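Local coordinates for protein putative streptothricin acetyltransferase (Bacillus anthracis, PDB 3PP9) that probably transfers the acetyl group of acetyl coenzyme A, which it binds, to the antibiotic streptothricin, as a GNAT-family acetyltransferase linked to drug resistance, at residues Val28-Met33 with Tyr45-Pro51; Asn133-Ile137 with Trp181-Phe185. All coordinates share one frame. Where two conformers were deposited one is given. Residues are numbered along the deposited sequence.

Contact 1: residues Val28-Met33 with Tyr45-Pro51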
loop_
_atom_site.group_PDB
_atom_site.type_symbol
_atom_site.label_atom_id
_atom_site.label_comp_id
_atom_site.label_asym_id
_atom_site.label_seq_id
_atom_site.Cartn_x
_atom_site.Cartn_y
_atom_site.Cartn_z
ATOM N N VAL A 28 -11.176 -0.932 -21.299
ATOM C CA VAL A 28 -10.292 -2.006 -20.918
ATOM C C VAL A 28 -10.318 -2.902 -22.155
ATOM O O VAL A 28 -11.385 -3.373 -22.542
ATOM C CB VAL A 28 -10.805 -2.802 -19.721
ATOM C CG1 VAL A 28 -9.981 -4.110 -19.551
ATOM C CG2 VAL A 28 -10.703 -1.938 -18.462
ATOM N N ASN A 29 -9.169 -3.118 -22.800
ATOM C CA ASN A 29 -9.109 -3.988 -23.976
ATOM C C ASN A 29 -8.040 -5.053 -23.880
ATOM O O ASN A 29 -7.917 -5.900 -24.774
ATOM C CB ASN A 29 -8.896 -3.167 -25.251
ATOM C CG ASN A 29 -7.668 -2.289 -25.197
ATOM O OD1 ASN A 29 -6.865 -2.345 -24.260
ATOM N ND2 ASN A 29 -7.538 -1.412 -26.195
ATOM N N ALA A 30 -7.274 -5.016 -22.782
ATOM C CA ALA A 30 -6.190 -5.943 -22.570
ATOM C C ALA A 30 -5.754 -5.867 -21.132
ATOM O O ALA A 30 -6.252 -5.045 -20.368
ATOM C CB ALA A 30 -5.021 -5.556 -23.469
ATOM N N ARG A 31 -4.828 -6.738 -20.766
ATOM C CA ARG A 31 -4.302 -6.734 -19.412
ATOM C C ARG A 31 -2.853 -7.133 -19.418
ATOM O O ARG A 31 -2.389 -7.839 -20.322
ATOM C CB ARG A 31 -5.075 -7.679 -18.485
ATOM C CG ARG A 31 -5.037 -9.164 -18.855
ATOM C CD ARG A 31 -5.711 -10.018 -17.795
ATOM N NE ARG A 31 -5.728 -11.436 -18.160
ATOM C CZ ARG A 31 -6.051 -12.439 -17.337
ATOM N NH1 ARG A 31 -6.347 -12.223 -16.056
ATOM N NH2 ARG A 31 -6.037 -13.686 -17.790
ATOM N N LEU A 32 -2.112 -6.607 -18.445
ATOM C CA LEU A 32 -0.708 -6.961 -18.282
ATOM C C LEU A 32 -0.576 -8.301 -17.582
ATOM O O LEU A 32 -1.331 -8.631 -16.660
ATOM C CB LEU A 32 0.102 -5.900 -17.525
ATOM C CG LEU A 32 0.752 -4.734 -18.293
ATOM C CD1 LEU A 32 -0.181 -3.866 -19.073
ATOM C CD2 LEU A 32 1.562 -3.868 -17.337
HETATM N N MSE A 33 0.387 -9.075 -18.064
HETATM C CA MSE A 33 0.691 -10.391 -17.528
HETATM C C MSE A 33 2.070 -10.203 -16.941
HETATM O O MSE A 33 2.994 -9.890 -17.675
HETATM C CB MSE A 33 0.771 -11.418 -18.654
HETATM C CG MSE A 33 -0.436 -11.434 -19.562
HETATM SE SE MSE A 33 -2.052 -11.884 -18.606
HETATM C CE MSE A 33 -1.638 -13.713 -18.063
ATOM N N TYR A 45 6.555 -7.727 -18.278
ATOM C CA TYR A 45 5.189 -8.031 -18.576
ATOM C C TYR A 45 4.995 -8.241 -20.055
ATOM O O TYR A 45 5.845 -7.880 -20.878
ATOM C CB TYR A 45 4.258 -6.885 -18.134
ATOM C CG TYR A 45 4.391 -5.623 -18.963
ATOM C CD1 TYR A 45 3.739 -5.507 -20.197
ATOM C CD2 TYR A 45 5.154 -4.556 -18.527
ATOM C CE1 TYR A 45 3.855 -4.377 -20.967
ATOM C CE2 TYR A 45 5.277 -3.419 -19.284
ATOM C CZ TYR A 45 4.615 -3.333 -20.516
ATOM O OH TYR A 45 4.720 -2.215 -21.309
ATOM N N THR A 46 3.873 -8.870 -20.359
ATOM C CA THR A 46 3.427 -9.076 -21.731
ATOM C C THR A 46 1.979 -8.610 -21.670
ATOM O O THR A 46 1.376 -8.557 -20.591
ATOM C CB THR A 46 3.533 -10.520 -22.246
ATOM O OG1 THR A 46 2.713 -11.407 -21.466
ATOM C CG2 THR A 46 4.989 -10.991 -22.239
ATOM N N VAL A 47 1.437 -8.241 -22.820
ATOM C CA VAL A 47 0.067 -7.761 -22.905
ATOM C C VAL A 47 -0.818 -8.843 -23.506
ATOM O O VAL A 47 -0.434 -9.470 -24.495
ATOM C CB VAL A 47 0.019 -6.496 -23.772
ATOM C CG1 VAL A 47 -1.427 -6.079 -24.015
ATOM C CG2 VAL A 47 0.815 -5.369 -23.120
ATOM N N GLU A 48 -1.977 -9.084 -22.901
ATOM C CA GLU A 48 -2.928 -10.085 -23.390
ATOM C C GLU A 48 -4.275 -9.414 -23.624
ATOM O O GLU A 48 -4.783 -8.715 -22.754
ATOM C CB GLU A 48 -3.117 -11.223 -22.384
ATOM C CG GLU A 48 -4.035 -12.341 -22.873
ATOM C CD GLU A 48 -4.219 -13.486 -21.876
ATOM O OE1 GLU A 48 -5.011 -14.406 -22.170
ATOM O OE2 GLU A 48 -3.584 -13.475 -20.810
ATOM N N ASP A 49 -4.871 -9.621 -24.795
ATOM C CA ASP A 49 -6.174 -9.027 -25.063
ATOM C C ASP A 49 -7.226 -9.683 -24.177
ATOM O O ASP A 49 -7.108 -10.863 -23.832
ATOM C CB ASP A 49 -6.594 -9.265 -26.523
ATOM C CG ASP A 49 -5.789 -8.452 -27.548
ATOM O OD1 ASP A 49 -5.060 -7.519 -27.186
ATOM O OD2 ASP A 49 -5.912 -8.763 -28.759
ATOM N N VAL A 50 -8.255 -8.917 -23.817
ATOM C CA VAL A 50 -9.392 -9.415 -23.035
ATOM C C VAL A 50 -10.656 -8.816 -23.658
ATOM O O VAL A 50 -10.574 -7.782 -24.322
ATOM C CB VAL A 50 -9.328 -9.005 -21.559
ATOM C CG1 VAL A 50 -8.085 -9.593 -20.900
ATOM C CG2 VAL A 50 -9.402 -7.479 -21.417
ATOM N N PRO A 51 -11.826 -9.481 -23.511
ATOM C CA PRO A 51 -13.054 -8.906 -24.060
ATOM C C PRO A 51 -13.202 -7.485 -23.520
ATOM O O PRO A 51 -13.080 -7.252 -22.313
ATOM C CB PRO A 51 -14.143 -9.851 -23.555
ATOM C CG PRO A 51 -13.426 -11.137 -23.342
ATOM C CD PRO A 51 -12.077 -10.779 -22.861
#
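L32 lies over one face of the Y45 ring: its CD2 stands 3.9 Å from the centroid of that ring, 17° off the normal, a CH-pi contact. L32 CD1 comes 4.4 Å from CG2 of V47, whose CG1 is 3.7 Å from CB of A30. V146 and C149 of helix 146-154 cover this face, and the hydroxyl of Y45 hydrogen-bonds to K150 and E153 of the same helix. Further along, V28 CG1 meets V50 CG2 at 3.9 Å. The backbone beneath illustrates the antiparallel hairpin, here a two-stranded sheet separate from the main GNAT sheet. R31 with E48 and M33 with T46 are hydrogen-bonded pairs: R31 N donates to E48 O (2.8 Å) and E48 N to R31 O (2.9 Å), while M33 N to T46 O (2.8 Å) and T46 N to M33 O (3.0 Å) form the second ring. L32 with V47 and A30 with D49 are non-hydrogen-bonded pairs, and at the latter the two CA atoms close to 4.0 Å as the side chains diverge. Beyond it the regular pairing stops: V50 N donates to N29 O (3.2 Å), but no bond returns from N29 N to V50 O. On the face bearing R31, M33, T46 and E48, selenomethionine M33 brings SE to 3.1 Å from E48 OE2, and the same carboxylate oxygen forms a long salt bridge, 3.9 Å, with R31 NH2.

Contact 2: residues Asn133-Ile137 with Trp181-Phe185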
loop_
_atom_site.group_PDB
_atom_site.type_symbol
_atom_site.label_atom_id
_atom_site.label_comp_id
_atom_site.label_asym_id
_atom_site.label_seq_id
_atom_site.Cartn_x
_atom_site.Cartn_y
_atom_site.Cartn_z
ATOM N N ASN A 133 11.271 18.264 -1.570
ATOM C CA ASN A 133 12.387 17.387 -1.230
ATOM C C ASN A 133 12.047 15.899 -1.243
ATOM O O ASN A 133 12.619 15.083 -0.498
ATOM C CB ASN A 133 12.966 17.803 0.125
ATOM C CG ASN A 133 13.490 19.225 0.109
ATOM O OD1 ASN A 133 14.172 19.638 -0.830
ATOM N ND2 ASN A 133 13.213 19.965 1.171
HETATM N N MSE A 134 11.105 15.566 -2.113
HETATM C CA MSE A 134 10.668 14.199 -2.308
HETATM C C MSE A 134 11.567 13.593 -3.370
HETATM O O MSE A 134 11.790 14.198 -4.415
HETATM C CB MSE A 134 9.211 14.204 -2.719
HETATM C CG MSE A 134 8.307 14.596 -1.565
HETATM SE SE MSE A 134 6.440 14.837 -2.086
HETATM C CE MSE A 134 6.418 16.813 -2.050
ATOM N N PRO A 135 12.062 12.377 -3.128
ATOM C CA PRO A 135 12.998 11.759 -4.059
ATOM C C PRO A 135 12.430 11.080 -5.299
ATOM O O PRO A 135 13.207 10.567 -6.112
ATOM C CB PRO A 135 13.731 10.750 -3.169
ATOM C CG PRO A 135 12.692 10.310 -2.201
ATOM C CD PRO A 135 11.877 11.561 -1.915
ATOM N N GLY A 136 11.110 11.078 -5.466
ATOM C CA GLY A 136 10.498 10.466 -6.625
ATOM C C GLY A 136 8.993 10.552 -6.544
ATOM O O GLY A 136 8.448 11.205 -5.645
ATOM N N ILE A 137 8.338 9.899 -7.496
ATOM C CA ILE A 137 6.888 9.871 -7.565
ATOM C C ILE A 137 6.481 8.425 -7.793
ATOM O O ILE A 137 7.185 7.672 -8.458
ATOM C CB ILE A 137 6.341 10.650 -8.753
ATOM C CG1 ILE A 137 6.857 12.071 -8.810
ATOM C CG2 ILE A 137 4.818 10.618 -8.732
ATOM C CD1 ILE A 137 6.356 12.807 -10.046
ATOM N N TRP A 181 4.084 1.574 -9.662
ATOM C CA TRP A 181 5.015 2.235 -10.579
ATOM C C TRP A 181 5.765 3.321 -9.858
ATOM O O TRP A 181 5.182 4.030 -9.043
ATOM C CB TRP A 181 4.253 2.853 -11.751
ATOM C CG TRP A 181 3.580 1.882 -12.680
ATOM C CD1 TRP A 181 2.336 1.341 -12.539
ATOM C CD2 TRP A 181 4.096 1.394 -13.922
ATOM N NE1 TRP A 181 2.052 0.530 -13.618
ATOM C CE2 TRP A 181 3.113 0.550 -14.482
ATOM C CE3 TRP A 181 5.293 1.583 -14.615
ATOM C CZ2 TRP A 181 3.311 -0.114 -15.694
ATOM C CZ3 TRP A 181 5.482 0.945 -15.813
ATOM C CH2 TRP A 181 4.488 0.095 -16.347
ATOM N N TYR A 182 7.041 3.458 -10.216
ATOM C CA TYR A 182 7.958 4.391 -9.589
ATOM C C TYR A 182 8.815 5.174 -10.555
ATOM O O TYR A 182 9.308 4.626 -11.526
ATOM C CB TYR A 182 8.939 3.580 -8.707
ATOM C CG TYR A 182 8.234 2.868 -7.576
ATOM C CD1 TYR A 182 8.116 3.449 -6.324
ATOM C CD2 TYR A 182 7.627 1.637 -7.777
ATOM C CE1 TYR A 182 7.410 2.814 -5.300
ATOM C CE2 TYR A 182 6.922 1.006 -6.753
ATOM C CZ TYR A 182 6.854 1.582 -5.515
ATOM O OH TYR A 182 6.113 0.952 -4.530
ATOM N N LEU A 183 9.009 6.450 -10.250
ATOM C CA LEU A 183 9.900 7.318 -11.033
ATOM C C LEU A 183 10.814 7.955 -10.004
ATOM O O LEU A 183 10.368 8.792 -9.231
ATOM C CB LEU A 183 9.160 8.404 -11.788
ATOM C CG LEU A 183 10.003 9.359 -12.645
ATOM C CD1 LEU A 183 10.681 8.611 -13.752
ATOM C CD2 LEU A 183 9.118 10.430 -13.236
ATOM N N HIS A 184 12.082 7.552 -9.997
ATOM C CA HIS A 184 13.072 8.097 -9.062
ATOM C C HIS A 184 13.849 9.228 -9.708
ATOM O O HIS A 184 14.219 9.141 -10.870
ATOM C CB HIS A 184 14.051 7.008 -8.598
ATOM C CG HIS A 184 15.096 7.505 -7.648
ATOM N ND1 HIS A 184 16.414 7.690 -8.014
ATOM C CD2 HIS A 184 15.008 7.899 -6.355
ATOM C CE1 HIS A 184 17.096 8.151 -6.979
ATOM N NE2 HIS A 184 16.264 8.293 -5.962
ATOM N N PHE A 185 14.093 10.295 -8.960
ATOM C CA PHE A 185 14.834 11.411 -9.511
ATOM C C PHE A 185 16.335 11.200 -9.314
ATOM O O PHE A 185 16.765 10.760 -8.244
ATOM C CB PHE A 185 14.409 12.723 -8.876
ATOM C CG PHE A 185 12.917 12.936 -8.845
ATOM C CD1 PHE A 185 12.132 12.679 -9.957
ATOM C CD2 PHE A 185 12.325 13.509 -7.740
ATOM C CE1 PHE A 185 10.774 12.917 -9.922
ATOM C CE2 PHE A 185 10.983 13.764 -7.713
ATOM C CZ PHE A 185 10.215 13.477 -8.794
#
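F185 lays one face of its ring over the backbone of G136, whose CA sits 3.7 Å from the ring centroid and 18° off the normal, a CH-pi contact. The ring also reaches I137, with CZ 3.6 Å from CG1, and K130 of helix 117-131 adds a cation-pi interaction. G136 is packed too tightly for a side chain: an ideal CB would fall 2.5 Å from L183 O. That helix ends just before strand 136-142 in a Schellman motif with N133, at positive phi, as its C-prime residue. The strand then pairs antiparallel with strand 178-184 in the mixed sheet of the GNAT fold. I137 N donates to L183 O (2.9 Å) and L183 N to I137 O (2.8 Å), a hydrogen-bonded pair, and F185 N reaches P135 O at 3.0 Å. Away from this ladder, the Y182 hydroxyl hydrogen-bonds to D163 of the second subunit, while P135 and H184 pack against G169 and M172 of that same neighbour.

Overall arrangement
Both contacts illustrate antiparallel pairing, but between different partners. Contact 1 joins neighbours in sequence, strands 25-36 and 43-56, in a hairpin with several exposed residues; contact 2 joins strands 136-142 and 178-184, distant in sequence, inside the mixed sheet, where more of the touching residues are buried. Their centres lie 27 Å apart and they do not touch. Contact 1 buries 623 Å² against 330 Å² for contact 2, and sets charged groups on one face against an apolar face under helix 146-154. Contact 2 has no salt bridge between its segments; it combines backbone hydrogen bonds with the F185 ring over G136 and, unlike contact 1, meets the second subunit.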